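Local coordinates for protein N-isopropylammelide isopropylaminohydrolase (Burkholderia multivorans ATCC 17616, PDB 6NBO) that belongs to the amidohydrolase family of TIM-barrel enzymes and carries two zinc-binding sites built from histidine and aspartate side chains, at residues A[319-322]-A[323-327]; A[140-143]-A[144-147]. All blocks are in the same frame, centred on the assembly; numbering follows the deposited sequence.

Contacts 1 and 2 each join successive turns of a single helix, 318-328 and 136-147 respectively. Their centres lie about 28 Å apart on opposite sides of the chain's centre, and they do not touch. Contact 1 is largely buried, rich in alanine, leucine, isoleucine and methionine, with one arginine whose side chain lies about 10 Å from a bound zinc ion. Contact 2 is only partly buried: V141 and T144 face neighbouring elements, while D143, E146 and T147 are exposed, so salt bridges and a water take a larger share. Each contact sets an arginine beside a leucine one turn away.

Contact 1 of 2, residues A[319-322]-A[323-327]; sequences LERA and MLIAM
L324 lays its CD1 methyl over the centre of one face of the R321 guanidinium, 3.6 Å from CZ. This is apolar contact with a flat cation, whose N-H groups remain directed outward in their own plane. R321 reaches this position because CG stands anti to the backbone N (chi1 -175°) and the bends at chi2 and chi3 then bring the guanidinium plane against the L324 methyl, the two side chains crossing obliquely. On its other neighbour, I325, the arm crosses at about a right angle, with R321 CG 4.2 Å from I325 CD1. The backbone supplies i to i+4 hydrogen bonds: I325 N donates to R321 O at 2.9 Å, and A326 N to A322 O at 2.9 Å. The small methyls of A322 and A326 suit a buried helix face, that of A326 meeting A340 of helix 334-342. E320 is partly exposed, and its carboxylate finds a salt bridge with R382. Farther out, R321 makes weak hydrogen bonds to T279 O and to OD1 of N303, which precedes the zinc ligand D304. An alpha-helical arginine thus lies near the metal centre of an amidohydrolase TIM barrel.

Contact 2 of 2, residues A[140-143]-A[144-147]; sequences RVLD and TRET
R145 and L142 lie side by side and point the same way, one turn apart. The arginine starts with CB 3.6 Å from V141 O, close over the preceding turn, where V141 O also accepts the backbone N of R145 at 2.8 Å. A chi1 of 175° sets CG beside the carbonyl carbon, and the chain runs extended to CD and bends at chi3. NE then gives its proton to a water 3.0 Å away at the edge of the guanidinium, in plane; the same water donates to L142 O, bridging side chain and backbone. At the tip, NH2 comes within 3.3 Å of L142 CD2, a tight, oblique approach, and also hydrogen-bonds to G181 O, while NH1 forms a salt bridge with D183 OD2 and a hydrogen bond to I154 O. An arginine suits this place because its several N-H groups can serve several acceptors at once. Elsewhere, R140 NH1 makes a salt bridge with D143 OD2 at 3.1 Å, and buried T144 turns its hydroxyl to S108 of helix 104-117. V141, L142 and R145 all rest on I156, packing helix 136-147 against strand 153-159 in the beta-alpha-beta unit 120-128, 136-147 and 153-159, as expected of a TIM barrel.

Contact 1 of 2, residues A[319-322]-A[323-327]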
loop_
_atom_site.group_PDB
_atom_site.type_symbol
_atom_site.label_atom_id
_atom_site.label_comp_id
_atom_site.label_asym_id
_atom_site.label_seq_id
_atom_site.Cartn_x
_atom_site.Cartn_y
_atom_site.Cartn_z
ATOM N N LEU A 319 -10.485 -4.569 -1.923
ATOM C CA LEU A 319 -11.625 -4.920 -1.079
ATOM C C LEU A 319 -11.424 -6.301 -0.475
ATOM O O LEU A 319 -11.789 -6.542 0.681
ATOM C CB LEU A 319 -12.935 -4.869 -1.876
ATOM C CG LEU A 319 -13.432 -3.487 -2.310
ATOM C CD1 LEU A 319 -14.830 -3.574 -2.943
ATOM C CD2 LEU A 319 -13.420 -2.525 -1.110
ATOM N N GLU A 320 -10.832 -7.225 -1.242
ATOM C CA GLU A 320 -10.551 -8.545 -0.691
ATOM C C GLU A 320 -9.521 -8.463 0.427
ATOM O O GLU A 320 -9.612 -9.200 1.419
ATOM C CB GLU A 320 -10.073 -9.494 -1.788
ATOM C CG GLU A 320 -9.856 -10.907 -1.279
ATOM C CD GLU A 320 -9.839 -11.901 -2.410
ATOM O OE1 GLU A 320 -8.739 -12.329 -2.805
ATOM O OE2 GLU A 320 -10.929 -12.221 -2.926
ATOM N N ARG A 321 -8.519 -7.594 0.283
ATOM C CA ARG A 321 -7.547 -7.454 1.365
ATOM C C ARG A 321 -8.205 -6.885 2.617
ATOM O O ARG A 321 -7.901 -7.310 3.742
ATOM C CB ARG A 321 -6.377 -6.575 0.914
ATOM C CG ARG A 321 -5.240 -6.466 1.939
ATOM C CD ARG A 321 -4.741 -7.826 2.395
ATOM N NE ARG A 321 -4.525 -8.773 1.296
ATOM C CZ ARG A 321 -3.935 -9.958 1.447
ATOM N NH1 ARG A 321 -3.482 -10.328 2.637
ATOM N NH2 ARG A 321 -3.792 -10.768 0.413
ATOM N N ALA A 322 -9.123 -5.938 2.441
ATOM C CA ALA A 322 -9.879 -5.427 3.578
ATOM C C ALA A 322 -10.652 -6.544 4.251
ATOM O O ALA A 322 -10.665 -6.647 5.486
ATOM C CB ALA A 322 -10.835 -4.323 3.125
ATOM N N MET A 323 -11.296 -7.398 3.450
ATOM C CA MET A 323 -11.996 -8.550 4.006
ATOM C C MET A 323 -11.050 -9.440 4.801
ATOM O O MET A 323 -11.404 -9.924 5.882
ATOM C CB MET A 323 -12.655 -9.364 2.887
ATOM C CG MET A 323 -13.542 -10.497 3.404
ATOM S SD MET A 323 -13.989 -11.652 2.101
ATOM C CE MET A 323 -12.422 -12.499 1.855
ATOM N N LEU A 324 -9.843 -9.680 4.285
ATOM C CA LEU A 324 -8.935 -10.586 4.989
ATOM C C LEU A 324 -8.417 -9.956 6.280
ATOM O O LEU A 324 -8.243 -10.647 7.294
ATOM C CB LEU A 324 -7.777 -10.977 4.080
ATOM C CG LEU A 324 -8.139 -11.847 2.876
ATOM C CD1 LEU A 324 -6.923 -11.979 1.969
ATOM C CD2 LEU A 324 -8.602 -13.224 3.341
ATOM N N ILE A 325 -8.175 -8.647 6.261
ATOM C CA ILE A 325 -7.806 -7.937 7.489
ATOM C C ILE A 325 -8.918 -8.069 8.530
ATOM O O ILE A 325 -8.670 -8.376 9.705
ATOM C CB ILE A 325 -7.485 -6.465 7.163
ATOM C CG1 ILE A 325 -6.179 -6.379 6.358
ATOM C CG2 ILE A 325 -7.384 -5.621 8.437
ATOM C CD1 ILE A 325 -5.887 -5.001 5.777
ATOM N N ALA A 326 -10.164 -7.843 8.106
ATOM C CA ALA A 326 -11.304 -7.965 9.006
ATOM C C ALA A 326 -11.391 -9.370 9.595
ATOM O O ALA A 326 -11.557 -9.543 10.811
ATOM C CB ALA A 326 -12.590 -7.599 8.255
ATOM N N MET A 327 -11.257 -10.393 8.747
ATOM C CA MET A 327 -11.287 -11.771 9.235
ATOM C C MET A 327 -10.164 -12.027 10.227
ATOM O O MET A 327 -10.379 -12.620 11.291
ATOM C CB MET A 327 -11.171 -12.751 8.057
ATOM C CG MET A 327 -12.365 -12.774 7.130
ATOM S SD MET A 327 -11.995 -13.812 5.677
ATOM C CE MET A 327 -13.633 -14.376 5.251
#

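Contact 2 of 2, residues A[140-143]-A[144-147]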
loop_
_atom_site.group_PDB
_atom_site.type_symbol
_atom_site.label_atom_id
_atom_site.label_comp_id
_atom_site.label_asym_id
_atom_site.label_seq_id
_atom_site.Cartn_x
_atom_site.Cartn_y
_atom_site.Cartn_z
ATOM N N ARG A 140 12.896 -1.104 -14.056
ATOM C CA ARG A 140 11.699 -1.693 -14.660
ATOM C C ARG A 140 10.422 -1.146 -14.030
ATOM O O ARG A 140 9.449 -0.854 -14.735
ATOM C CB ARG A 140 11.739 -3.219 -14.550
ATOM C CG ARG A 140 12.938 -3.889 -15.247
ATOM C CD ARG A 140 12.922 -3.728 -16.768
ATOM N NE ARG A 140 13.260 -2.377 -17.214
ATOM C CZ ARG A 140 14.495 -1.936 -17.441
ATOM N NH1 ARG A 140 14.685 -0.682 -17.840
ATOM N NH2 ARG A 140 15.538 -2.741 -17.266
ATOM N N VAL A 141 10.401 -1.007 -12.703
ATOM C CA VAL A 141 9.216 -0.448 -12.058
ATOM C C VAL A 141 9.074 1.034 -12.380
ATOM O O VAL A 141 7.950 1.532 -12.543
ATOM C CB VAL A 141 9.270 -0.710 -10.540
ATOM C CG1 VAL A 141 8.079 -0.048 -9.837
ATOM C CG2 VAL A 141 9.272 -2.218 -10.284
ATOM N N LEU A 142 10.192 1.766 -12.505
ATOM C CA LEU A 142 10.095 3.166 -12.931
ATOM C C LEU A 142 9.488 3.285 -14.325
ATOM O O LEU A 142 8.719 4.218 -14.594
ATOM C CB LEU A 142 11.467 3.844 -12.891
ATOM C CG LEU A 142 12.069 4.094 -11.507
ATOM C CD1 LEU A 142 13.523 4.492 -11.643
ATOM C CD2 LEU A 142 11.296 5.162 -10.732
ATOM N N ASP A 143 9.844 2.368 -15.240
ATOM C CA ASP A 143 9.200 2.339 -16.553
ATOM C C ASP A 143 7.699 2.145 -16.410
ATOM O O ASP A 143 6.901 2.834 -17.060
ATOM C CB ASP A 143 9.764 1.206 -17.421
ATOM C CG ASP A 143 11.197 1.438 -17.868
ATOM O OD1 ASP A 143 11.685 2.585 -17.816
ATOM O OD2 ASP A 143 11.828 0.447 -18.295
ATOM N N THR A 144 7.300 1.166 -15.594
ATOM C CA THR A 144 5.881 0.922 -15.366
ATOM C C THR A 144 5.194 2.164 -14.815
ATOM O O THR A 144 4.105 2.534 -15.272
ATOM C CB THR A 144 5.702 -0.259 -14.413
ATOM O OG1 THR A 144 5.986 -1.475 -15.109
ATOM C CG2 THR A 144 4.273 -0.308 -13.875
ATOM N N ARG A 145 5.823 2.831 -13.842
ATOM C CA ARG A 145 5.238 4.043 -13.269
ATOM C C ARG A 145 5.045 5.129 -14.330
ATOM O O ARG A 145 4.003 5.793 -14.365
ATOM C CB ARG A 145 6.113 4.551 -12.129
ATOM C CG ARG A 145 5.660 5.875 -11.529
ATOM C CD ARG A 145 6.298 6.102 -10.163
ATOM N NE ARG A 145 7.635 6.703 -10.217
ATOM C CZ ARG A 145 8.346 6.981 -9.126
ATOM N NH1 ARG A 145 7.833 6.692 -7.941
ATOM N NH2 ARG A 145 9.555 7.537 -9.208
ATOM N N GLU A 146 6.034 5.322 -15.208
ATOM C CA GLU A 146 5.891 6.320 -16.260
ATOM C C GLU A 146 4.763 5.960 -17.226
ATOM O O GLU A 146 3.990 6.833 -17.642
ATOM C CB GLU A 146 7.213 6.487 -17.011
ATOM C CG GLU A 146 7.162 7.563 -18.088
ATOM C CD GLU A 146 6.858 8.948 -17.525
ATOM O OE1 GLU A 146 7.189 9.204 -16.345
ATOM O OE2 GLU A 146 6.285 9.779 -18.265
ATOM N N THR A 147 4.657 4.681 -17.604
ATOM C CA THR A 147 3.562 4.252 -18.477
ATOM C C THR A 147 2.196 4.555 -17.869
ATOM O O THR A 147 1.250 4.897 -18.594
ATOM C CB THR A 147 3.688 2.754 -18.778
ATOM O OG1 THR A 147 4.869 2.527 -19.554
ATOM C CG2 THR A 147 2.480 2.232 -19.565
HETATM O O HOH W 1 8.653 6.767 -13.039
#